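Local coordinates for FAA hydrolase family protein (Pseudomonas aeruginosa, PDB 6J5Y) that probably hydrolyses fumarylpyruvate to fumarate and pyruvate, using a manganese-containing active site of the fumarylacetoacetate hydrolase superfamily, at residues D113-R117 against D118-R122; T201-P204 against E205-A209; Q169-D172 against I173-I177. All blocks are in the same frame, centred on the assembly; numbering follows the deposited sequence.

Contact 1 of 3, residues D113-R117 against D118-R122. With MN (manganese (II) ion), chain C.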
ATOM      1  N   ASP A 113      -0.328  -4.044   2.209  1.00 21.96           N
ATOM      2  CA  ASP A 113       0.602  -3.595   3.257  1.00 22.24           C
ATOM      3  C   ASP A 113       0.770  -4.781   4.204  1.00 23.41           C
ATOM      4  O   ASP A 113       0.118  -4.798   5.286  1.00 25.83           O
ATOM      5  CB  ASP A 113       0.099  -2.289   3.875  1.00 23.20           C
ATOM      6  CG  ASP A 113       0.934  -1.851   5.059  1.00 23.88           C
ATOM      7  OD1 ASP A 113       2.062  -2.390   5.209  1.00 23.48           O
ATOM      8  OD2 ASP A 113       0.453  -0.990   5.834  1.00 23.23           O
ATOM      9  N   MET A 114       1.613  -5.740   3.822  1.00 21.33           N
ATOM     10  CA  MET A 114       1.793  -6.980   4.619  1.00 22.33           C
ATOM     11  C   MET A 114       2.528  -6.582   5.915  1.00 22.66           C
ATOM     12  O   MET A 114       3.307  -5.604   5.915  1.00 21.02           O
ATOM     13  CB  MET A 114       2.528  -8.069   3.830  1.00 23.47           C
ATOM     14  CG  MET A 114       1.794  -8.476   2.545  1.00 24.54           C
ATOM     15  SD  MET A 114       0.098  -9.063   2.858  1.00 25.40           S
ATOM     16  CE  MET A 114       0.402 -10.386   4.033  1.00 26.02           C
ATOM     17  N   THR A 115       2.150  -7.176   7.038  1.00 20.59           N
ATOM     18  CA  THR A 115       2.460  -6.600   8.373  1.00 21.32           C
ATOM     19  C   THR A 115       2.838  -7.726   9.338  1.00 19.30           C
ATOM     20  O   THR A 115       2.081  -8.677   9.398  1.00 17.24           O
ATOM     21  CB  THR A 115       1.257  -5.804   8.906  1.00 22.68           C
ATOM     22  OG1 THR A 115       1.005  -4.721   8.004  1.00 24.84           O
ATOM     23  CG2 THR A 115       1.481  -5.247  10.291  1.00 23.05           C
ATOM     24  N   ARG A 116       3.984  -7.643  10.038  1.00 19.79           N
ATOM     25  CA  ARG A 116       4.262  -8.535  11.193  1.00 20.02           C
ATOM     26  C   ARG A 116       3.540  -7.886  12.364  1.00 21.88           C
ATOM     27  O   ARG A 116       4.149  -7.038  12.992  1.00 21.77           O
ATOM     28  CB  ARG A 116       5.765  -8.740  11.389  1.00 19.83           C
ATOM     29  CG  ARG A 116       6.416  -9.367  10.162  1.00 20.66           C
ATOM     30  CD  ARG A 116       7.827  -9.841  10.365  1.00 20.62           C
ATOM     31  NE  ARG A 116       8.801  -8.765  10.410  1.00 20.69           N
ATOM     32  CZ  ARG A 116      10.102  -8.931  10.227  1.00 21.40           C
ATOM     33  NH1 ARG A 116      10.909  -7.888  10.287  1.00 23.93           N
ATOM     34  NH2 ARG A 116      10.588 -10.138   9.972  1.00 21.39           N
ATOM     35  N   ARG A 117       2.252  -8.178  12.537  1.00 22.90           N
ATOM     36  CA  ARG A 117       1.355  -7.426  13.477  1.00 24.24           C
ATOM     37  C   ARG A 117       1.868  -7.507  14.931  1.00 22.94           C
ATOM     38  O   ARG A 117       1.801  -6.461  15.640  1.00 24.44           O
ATOM     39  CB  ARG A 117      -0.084  -7.936  13.349  1.00 21.85           C
ATOM     40  CG  ARG A 117      -1.098  -7.218  14.230  1.00 23.01           C
ATOM     41  CD  ARG A 117      -1.415  -5.812  13.760  1.00 23.03           C
ATOM     42  NE  ARG A 117      -2.091  -5.883  12.476  1.00 24.32           N
ATOM     43  CZ  ARG A 117      -2.177  -4.910  11.569  1.00 25.11           C
ATOM     44  NH1 ARG A 117      -1.592  -3.732  11.751  1.00 25.00           N
ATOM     45  NH2 ARG A 117      -2.834  -5.137  10.449  1.00 24.42           N
ATOM     46  N   ASP A 118       2.322  -8.674  15.384  1.00 23.93           N
ATOM     47  CA  ASP A 118       2.912  -8.880  16.745  1.00 24.34           C
ATOM     48  C   ASP A 118       4.046  -7.870  16.968  1.00 25.65           C
ATOM     49  O   ASP A 118       3.981  -7.111  17.988  1.00 26.09           O
ATOM     50  CB  ASP A 118       3.337 -10.333  17.021  1.00 24.95           C
ATOM     51  CG  ASP A 118       4.129 -11.039  15.921  1.00 26.25           C
ATOM     52  OD1 ASP A 118       4.528 -10.379  14.940  1.00 24.15           O
ATOM     53  OD2 ASP A 118       4.324 -12.265  16.045  1.00 27.15           O
ATOM     54  N   LEU A 119       4.989  -7.788  16.027  1.00 24.37           N
ATOM     55  CA  LEU A 119       6.124  -6.820  16.092  1.00 25.73           C
ATOM     56  C   LEU A 119       5.603  -5.377  16.057  1.00 26.80           C
ATOM     57  O   LEU A 119       6.051  -4.565  16.896  1.00 25.93           O
ATOM     58  CB  LEU A 119       7.113  -7.081  14.949  1.00 24.66           C
ATOM     59  CG  LEU A 119       7.805  -8.445  14.952  1.00 23.50           C
ATOM     60  CD1 LEU A 119       8.916  -8.484  13.906  1.00 22.75           C
ATOM     61  CD2 LEU A 119       8.356  -8.797  16.336  1.00 23.91           C
ATOM     62  N   GLN A 120       4.722  -5.046  15.112  1.00 22.28           N
ATOM     63  CA  GLN A 120       4.196  -3.668  14.983  1.00 24.24           C
ATOM     64  C   GLN A 120       3.538  -3.246  16.305  1.00 23.33           C
ATOM     65  O   GLN A 120       3.750  -2.097  16.771  1.00 23.16           O
ATOM     66  CB  GLN A 120       3.227  -3.594  13.798  1.00 24.17           C
ATOM     67  CG  GLN A 120       2.561  -2.226  13.659  1.00 24.56           C
ATOM     68  CD  GLN A 120       1.183  -2.198  14.275  1.00 24.90           C
ATOM     69  OE1 GLN A 120       0.397  -3.127  14.103  1.00 25.53           O
ATOM     70  NE2 GLN A 120       0.882  -1.145  15.015  1.00 24.60           N
ATOM     71  N   MET A 121       2.740  -4.127  16.886  1.00 26.13           N
ATOM     72  CA  MET A 121       1.959  -3.808  18.112  1.00 28.48           C
ATOM     73  C   MET A 121       2.914  -3.707  19.298  1.00 25.54           C
ATOM     74  O   MET A 121       2.714  -2.805  20.112  1.00 29.68           O
ATOM     75  CB  MET A 121       0.855  -4.840  18.358  1.00 29.69           C
ATOM     76  CG  MET A 121      -0.301  -4.679  17.387  1.00 34.94           C
ATOM     77  SD  MET A 121      -1.644  -5.884  17.657  1.00 37.54           S
ATOM     78  CE  MET A 121      -2.278  -5.258  19.213  1.00 40.25           C
ATOM     79  N   ARG A 122       3.957  -4.535  19.361  1.00 29.09           N
ATOM     80  CA  ARG A 122       5.013  -4.427  20.413  1.00 28.75           C
ATOM     81  C   ARG A 122       5.722  -3.055  20.324  1.00 27.72           C
ATOM     82  O   ARG A 122       5.898  -2.387  21.372  1.00 24.90           O
ATOM     83  CB  ARG A 122       5.971  -5.610  20.315  1.00 33.11           C
ATOM     84  CG  ARG A 122       6.994  -5.690  21.440  1.00 39.56           C
ATOM     85  CD  ARG A 122       7.659  -7.051  21.501  1.00 45.63           C
ATOM     86  NE  ARG A 122       8.854  -7.103  20.664  1.00 56.91           N
ATOM     87  CZ  ARG A 122       9.466  -8.217  20.255  1.00 59.54           C
ATOM     88  NH1 ARG A 122       8.982  -9.407  20.585  1.00 63.43           N
ATOM     89  NH2 ARG A 122      10.557  -8.134  19.505  1.00 57.50           N
TER
HETATM   90 MN    MN C 302      -1.577  -0.197   5.916  1.00 24.79          MN
HETATM   91  O   HOH W   1      -0.844   1.686   5.139  1.00 17.92           O
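The guanidinium of R117 is met at its edge by Q120 OE1, which lies near its plane and accepts a nearly straight bond from R117 NH1 (3.1 Å). One of its faces carries the methyl of T115, CG2, set toward the rim. The amide of Q120 stands almost perpendicular to the guanidinium, at 84°, and R117 NH1 comes to Q120 OE1 from above the amide plane. The neighbouring arginine, R116, takes a methyl over a face: L119 CD1 approaches R116 NE to 3.5 Å, while R116 NH1 and NH2 bond to the carbonyls of I132 and S74, respectively. With CG anti to the backbone N (chi1 -178°), R117 CG lies 3.7 Å from M121 SD; the bends at chi2 and chi3 then turn the guanidinium toward Q120 OE1. A long, flexible arginine suits this place because its NH2 is still left to form a salt bridge with E82. Backbone bonds start the helix, Q120 N to R116 O (3.0 Å) and M121 N to R117 O (2.8 Å). D118 OD1 also receives L119 N and is bonded to the hydroxyl of T76. Upstream, D113 OD2 binds manganese at 2.2 Å, alongside E82 and E84. The arrangement is a strand-to-helix junction with R116 at the N-cap position, and through E82 the helix-borne R117 becomes a second-shell partner of the acidic metal site.

Contact 2 of 3, residues T201-P204 against E205-A209. With PYR (pyruvic acid), chain B.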
ATOM      1  N   THR A 201      -2.489   4.175   0.724  1.00 18.10           N
ATOM      2  CA  THR A 201      -3.431   5.141   1.334  1.00 18.13           C
ATOM      3  C   THR A 201      -4.109   4.578   2.587  1.00 20.39           C
ATOM      4  O   THR A 201      -4.942   5.318   3.165  1.00 21.67           O
ATOM      5  CB  THR A 201      -4.462   5.564   0.295  1.00 19.20           C
ATOM      6  OG1 THR A 201      -5.115   4.400  -0.217  1.00 19.84           O
ATOM      7  CG2 THR A 201      -3.803   6.342  -0.826  1.00 19.58           C
ATOM      8  N   GLY A 202      -3.808   3.346   2.986  1.00 20.01           N
ATOM      9  CA  GLY A 202      -4.347   2.740   4.223  1.00 20.17           C
ATOM     10  C   GLY A 202      -5.353   1.643   3.929  1.00 22.34           C
ATOM     11  O   GLY A 202      -5.801   1.507   2.760  1.00 22.19           O
ATOM     12  N   THR A 203      -5.750   0.902   4.956  1.00 22.22           N
ATOM     13  CA  THR A 203      -6.581  -0.311   4.792  1.00 23.94           C
ATOM     14  C   THR A 203      -7.918  -0.170   5.521  1.00 25.31           C
ATOM     15  O   THR A 203      -7.996   0.355   6.633  1.00 25.98           O
ATOM     16  CB  THR A 203      -5.793  -1.550   5.214  1.00 22.90           C
ATOM     17  OG1 THR A 203      -6.443  -2.671   4.613  1.00 24.15           O
ATOM     18  CG2 THR A 203      -5.659  -1.691   6.721  1.00 23.86           C
ATOM     19  N   PRO A 204      -9.014  -0.638   4.882  1.00 28.57           N
ATOM     20  CA  PRO A 204     -10.327  -0.639   5.517  1.00 29.72           C
ATOM     21  C   PRO A 204     -10.350  -1.710   6.612  1.00 26.78           C
ATOM     22  O   PRO A 204      -9.339  -2.349   6.857  1.00 23.65           O
ATOM     23  CB  PRO A 204     -11.311  -0.896   4.362  1.00 30.63           C
ATOM     24  CG  PRO A 204     -10.489  -1.573   3.274  1.00 30.17           C
ATOM     25  CD  PRO A 204      -9.039  -1.223   3.530  1.00 28.22           C
ATOM     26  N   GLU A 205     -11.479  -1.825   7.307  1.00 28.32           N
ATOM     27  CA  GLU A 205     -11.669  -2.776   8.429  1.00 28.64           C
ATOM     28  C   GLU A 205     -11.584  -4.208   7.875  1.00 25.04           C
ATOM     29  O   GLU A 205     -11.742  -4.373   6.680  1.00 25.87           O
ATOM     30  CB  GLU A 205     -13.004  -2.485   9.135  1.00 33.94           C
ATOM     31  CG  GLU A 205     -14.248  -2.834   8.329  1.00 35.85           C
ATOM     32  CD  GLU A 205     -14.689  -1.856   7.245  1.00 45.38           C
ATOM     33  OE1 GLU A 205     -13.926  -0.902   6.950  1.00 51.92           O
ATOM     34  OE2 GLU A 205     -15.805  -2.040   6.695  1.00 43.81           O
ATOM     35  N   GLY A 206     -11.357  -5.203   8.727  1.00 24.93           N
ATOM     36  CA  GLY A 206     -11.392  -6.624   8.349  1.00 26.60           C
ATOM     37  C   GLY A 206     -10.013  -7.222   8.162  1.00 25.32           C
ATOM     38  O   GLY A 206      -9.936  -8.321   7.617  1.00 26.21           O
ATOM     39  N   VAL A 207      -8.962  -6.512   8.569  1.00 27.98           N
ATOM     40  CA  VAL A 207      -7.564  -7.038   8.561  1.00 27.73           C
ATOM     41  C   VAL A 207      -7.501  -8.270   9.467  1.00 26.91           C
ATOM     42  O   VAL A 207      -8.240  -8.338  10.454  1.00 27.64           O
ATOM     43  CB  VAL A 207      -6.530  -5.998   9.017  1.00 27.89           C
ATOM     44  CG1 VAL A 207      -6.605  -4.713   8.209  1.00 26.66           C
ATOM     45  CG2 VAL A 207      -6.654  -5.710  10.506  1.00 30.83           C
ATOM     46  N   GLY A 208      -6.568  -9.167   9.178  1.00 24.48           N
ATOM     47  CA  GLY A 208      -6.445 -10.448   9.879  1.00 23.70           C
ATOM     48  C   GLY A 208      -5.163 -11.153   9.519  1.00 23.68           C
ATOM     49  O   GLY A 208      -4.467 -10.741   8.508  1.00 22.06           O
ATOM     50  N   ALA A 209      -4.872 -12.180  10.313  1.00 21.66           N
ATOM     51  CA  ALA A 209      -3.745 -13.101  10.138  1.00 23.22           C
ATOM     52  C   ALA A 209      -3.987 -13.948   8.890  1.00 24.32           C
ATOM     53  O   ALA A 209      -5.126 -14.151   8.435  1.00 24.85           O
ATOM     54  CB  ALA A 209      -3.529 -13.952  11.370  1.00 24.60           C
TER
HETATM   55  C   PYR B 301      -3.145   0.998   8.121  1.00 21.96           C
HETATM   56  O   PYR B 301      -3.218   0.761   6.897  1.00 21.90           O
HETATM   57  OXT PYR B 301      -4.113   1.461   8.768  1.00 23.13           O
HETATM   58  CA  PYR B 301      -1.982   0.794   8.686  1.00 21.70           C
HETATM   59  O3  PYR B 301      -1.045   0.437   7.960  1.00 20.75           O
HETATM   60  CB  PYR B 301      -1.680   0.991  10.143  1.00 20.09           C
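T203 and V207 approach at a slant, methyl against methyl, with T203 CG2 only 3.5 Å from V207 CG1, tighter than ordinary van der Waals contact. T203 turns its hydroxyl anti to its own backbone N (chi1 -160°), leaving the CG2 branch to face both V207 and the bound pyruvate, whose atom O lies 3.5 Å from T203 CG2. This methyl is thus wedged between the ligand and the valine. A threonine suits the place because its two branches do different work: the methyl packs, while OG1 bonds to the carbonyl of I83 and to the amide of Q169. The backbone contributes too, through a weak, bent bond from T203 N to the pyruvate O (N-H...O angle 125°).

Where the chain bends, E205 doubles back at chi2, bringing its OE1 alongside the ring of P204, with E205 OE1 3.7 Å from P204 CB. V207 CG1 also lies 3.9 Å from P204 O, so the valine's branch spans the bend from the carbonyl to the threonine. Both G202 and G206 have positive phi, a conformation that glycine adopts readily and that a side chain would crowd.

The segment leaves strand 198-200, passes the pyruvate and enters a short, weakly bonded strand at about 208-209, antiparallel to 79-89. V207 packs on H36 and E39 of helix 34-39 and on E82 of strand 79-89, while P204 rests on S171 of strand 166-172. The loop thus packs against helix 34-39 and strands 79-89 and 166-172.

Contact 3 of 3, residues Q169-D172 against I173-I177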
ATOM      1  N   GLN A 169     -12.179  -8.126   3.679  1.00 29.13           N
ATOM      2  CA  GLN A 169     -12.318  -6.650   3.598  1.00 30.01           C
ATOM      3  C   GLN A 169     -13.175  -6.280   2.392  1.00 28.35           C
ATOM      4  O   GLN A 169     -12.962  -6.826   1.302  1.00 24.71           O
ATOM      5  CB  GLN A 169     -10.951  -5.969   3.505  1.00 27.53           C
ATOM      6  CG  GLN A 169      -9.999  -6.420   4.590  1.00 26.61           C
ATOM      7  CD  GLN A 169      -8.695  -5.672   4.503  1.00 27.22           C
ATOM      8  OE1 GLN A 169      -7.816  -6.027   3.709  1.00 25.00           O
ATOM      9  NE2 GLN A 169      -8.577  -4.617   5.298  1.00 24.25           N
ATOM     10  N   ARG A 170     -14.131  -5.390   2.624  1.00 30.30           N
ATOM     11  CA  ARG A 170     -15.016  -4.808   1.591  1.00 29.62           C
ATOM     12  C   ARG A 170     -15.423  -3.414   2.062  1.00 29.98           C
ATOM     13  O   ARG A 170     -16.143  -3.296   3.071  1.00 31.37           O
ATOM     14  CB  ARG A 170     -16.248  -5.675   1.334  1.00 33.27           C
ATOM     15  CG  ARG A 170     -17.156  -5.107   0.248  1.00 35.75           C
ATOM     16  CD  ARG A 170     -17.997  -6.172  -0.428  1.00 40.24           C
ATOM     17  NE  ARG A 170     -17.181  -7.287  -0.910  1.00 47.03           N
ATOM     18  CZ  ARG A 170     -16.588  -7.373  -2.111  1.00 45.00           C
ATOM     19  NH1 ARG A 170     -16.712  -6.417  -3.017  1.00 45.70           N
ATOM     20  NH2 ARG A 170     -15.880  -8.446  -2.408  1.00 41.80           N
ATOM     21  N   SER A 171     -14.920  -2.399   1.381  1.00 27.32           N
ATOM     22  CA  SER A 171     -15.238  -0.981   1.646  1.00 28.43           C
ATOM     23  C   SER A 171     -15.167  -0.237   0.325  1.00 24.93           C
ATOM     24  O   SER A 171     -15.198  -0.906  -0.731  1.00 25.65           O
ATOM     25  CB  SER A 171     -14.307  -0.415   2.688  1.00 29.99           C
ATOM     26  OG  SER A 171     -14.570   0.966   2.900  1.00 30.42           O
ATOM     27  N   ASP A 172     -15.015   1.081   0.393  1.00 27.21           N
ATOM     28  CA  ASP A 172     -14.924   1.979  -0.779  1.00 29.19           C
ATOM     29  C   ASP A 172     -13.850   3.033  -0.498  1.00 28.12           C
ATOM     30  O   ASP A 172     -13.834   3.601   0.623  1.00 26.99           O
ATOM     31  CB  ASP A 172     -16.272   2.630  -1.096  1.00 29.74           C
ATOM     32  CG  ASP A 172     -16.309   3.142  -2.516  1.00 31.22           C
ATOM     33  OD1 ASP A 172     -15.589   4.113  -2.808  1.00 29.75           O
ATOM     34  OD2 ASP A 172     -16.998   2.515  -3.338  1.00 37.11           O
ATOM     35  N   ILE A 173     -13.030   3.341  -1.498  1.00 25.86           N
ATOM     36  CA  ILE A 173     -11.951   4.361  -1.347  1.00 27.10           C
ATOM     37  C   ILE A 173     -12.555   5.697  -0.914  1.00 30.11           C
ATOM     38  O   ILE A 173     -11.794   6.528  -0.425  1.00 32.00           O
ATOM     39  CB  ILE A 173     -11.100   4.500  -2.615  1.00 26.89           C
ATOM     40  CG1 ILE A 173     -11.854   5.141  -3.776  1.00 28.28           C
ATOM     41  CG2 ILE A 173     -10.504   3.154  -3.000  1.00 24.04           C
ATOM     42  CD1 ILE A 173     -10.994   5.326  -5.009  1.00 30.43           C
ATOM     43  N   ASP A 174     -13.868   5.903  -1.072  1.00 32.20           N
ATOM     44  CA  ASP A 174     -14.516   7.188  -0.695  1.00 34.15           C
ATOM     45  C   ASP A 174     -14.658   7.256   0.832  1.00 30.14           C
ATOM     46  O   ASP A 174     -15.006   8.323   1.302  1.00 33.78           O
ATOM     47  CB  ASP A 174     -15.815   7.416  -1.476  1.00 36.65           C
ATOM     48  CG  ASP A 174     -17.015   6.665  -0.939  1.00 39.34           C
ATOM     49  OD1 ASP A 174     -16.873   6.026   0.120  1.00 44.36           O
ATOM     50  OD2 ASP A 174     -18.092   6.722  -1.595  1.00 46.31           O
ATOM     51  N   GLN A 175     -14.305   6.185   1.554  1.00 30.20           N
ATOM     52  CA  GLN A 175     -14.265   6.092   3.037  1.00 29.83           C
ATOM     53  C   GLN A 175     -12.903   6.555   3.591  1.00 29.98           C
ATOM     54  O   GLN A 175     -12.737   6.520   4.825  1.00 31.69           O
ATOM     55  CB  GLN A 175     -14.529   4.642   3.467  1.00 30.74           C
ATOM     56  CG  GLN A 175     -15.924   4.133   3.148  1.00 32.40           C
ATOM     57  CD  GLN A 175     -17.003   4.893   3.875  1.00 33.32           C
ATOM     58  OE1 GLN A 175     -17.867   5.511   3.264  1.00 38.58           O
ATOM     59  NE2 GLN A 175     -16.958   4.865   5.196  1.00 41.55           N
ATOM     60  N   LEU A 176     -11.941   6.943   2.742  1.00 28.09           N
ATOM     61  CA  LEU A 176     -10.606   7.426   3.195  1.00 29.42           C
ATOM     62  C   LEU A 176     -10.840   8.673   4.049  1.00 28.27           C
ATOM     63  O   LEU A 176     -11.615   9.541   3.586  1.00 25.08           O
ATOM     64  CB  LEU A 176      -9.716   7.774   1.993  1.00 29.41           C
ATOM     65  CG  LEU A 176      -9.164   6.602   1.173  1.00 31.88           C
ATOM     66  CD1 LEU A 176      -8.433   7.121  -0.066  1.00 31.34           C
ATOM     67  CD2 LEU A 176      -8.230   5.742   2.003  1.00 32.16           C
ATOM     68  N   ILE A 177     -10.210   8.765   5.223  1.00 25.73           N
ATOM     69  CA  ILE A 177     -10.339   9.957   6.114  1.00 26.81           C
ATOM     70  C   ILE A 177      -9.611  11.117   5.430  1.00 26.17           C
ATOM     71  O   ILE A 177     -10.231  12.169   5.219  1.00 24.70           O
ATOM     72  CB  ILE A 177      -9.821   9.697   7.542  1.00 25.69           C
ATOM     73  CG1 ILE A 177     -10.605   8.580   8.248  1.00 26.10           C
ATOM     74  CG2 ILE A 177      -9.845  10.992   8.340  1.00 25.09           C
ATOM     75  CD1 ILE A 177      -9.951   8.037   9.517  1.00 23.42           C
TER
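D172 OD1 is gripped by two backbone N-H groups, that of D174 across the bend (D174 N to D172 OD1 3.0 Å, 160°) and that of A157, just before strand 158-163 of the same chain. The D174 bond uses the anti lone pair of the carboxylate oxygen. With chi1 at -160° the carboxylate swings beside its own carbonyl carbon, and it follows the chain forward into the turn. Aspartate suits this place because its short side chain can reach the N-H two residues on, which makes an Asx turn. The same residue supplies a second bond: D172 O receives Q175 N at 2.8 Å, the donor standing above the carbonyl plane. Together the two bonds close a turn that opens the 3-10 segment 173-175, so the chain turns out of strand 166-172 directly after D172.

Side chains also meet at this bend. The carboxylates of D172 and D174 cross with their planes 36° apart, and D172 OD1 comes within 3.7 Å of D174 OD1. On the other flank S171 OG rests 3.5 Å from Q175 CG, and the aliphatic part of Q175 also packs over D172 O, with Q175 CB 3.1 Å from D172 O. I173 points in a different direction from its polar neighbours and packs on L85 of strand 79-89, as a branched hydrocarbon should at a buried point.

Two acidic groups so close would be expected to repel one another. The N-H donors on D172 OD1, together with the imidazole of H156, which bonds D174 OD2, probably offset that cost.

Along the chain contact 1 comes first, then contact 3, then contact 2, yet in space contact 2 lies between the others: its centre is about 12 Å from that of contact 1 and about 10 Å from that of contact 3, whereas the centres of contacts 1 and 3 are about 22 Å apart. Contacts 1 and 2 belong to the same mixed sheet, through strands 105-116 and 208-209, and touch where R117 packs on V207. Contact 3 ends strand 166-172 of the five-stranded sheet. Contact 1 supplies a manganese ligand and contact 2 borders the pyruvate, while through Q169, which bonds T203, and S171 the edge strand 166-172 packs against the active-site loop.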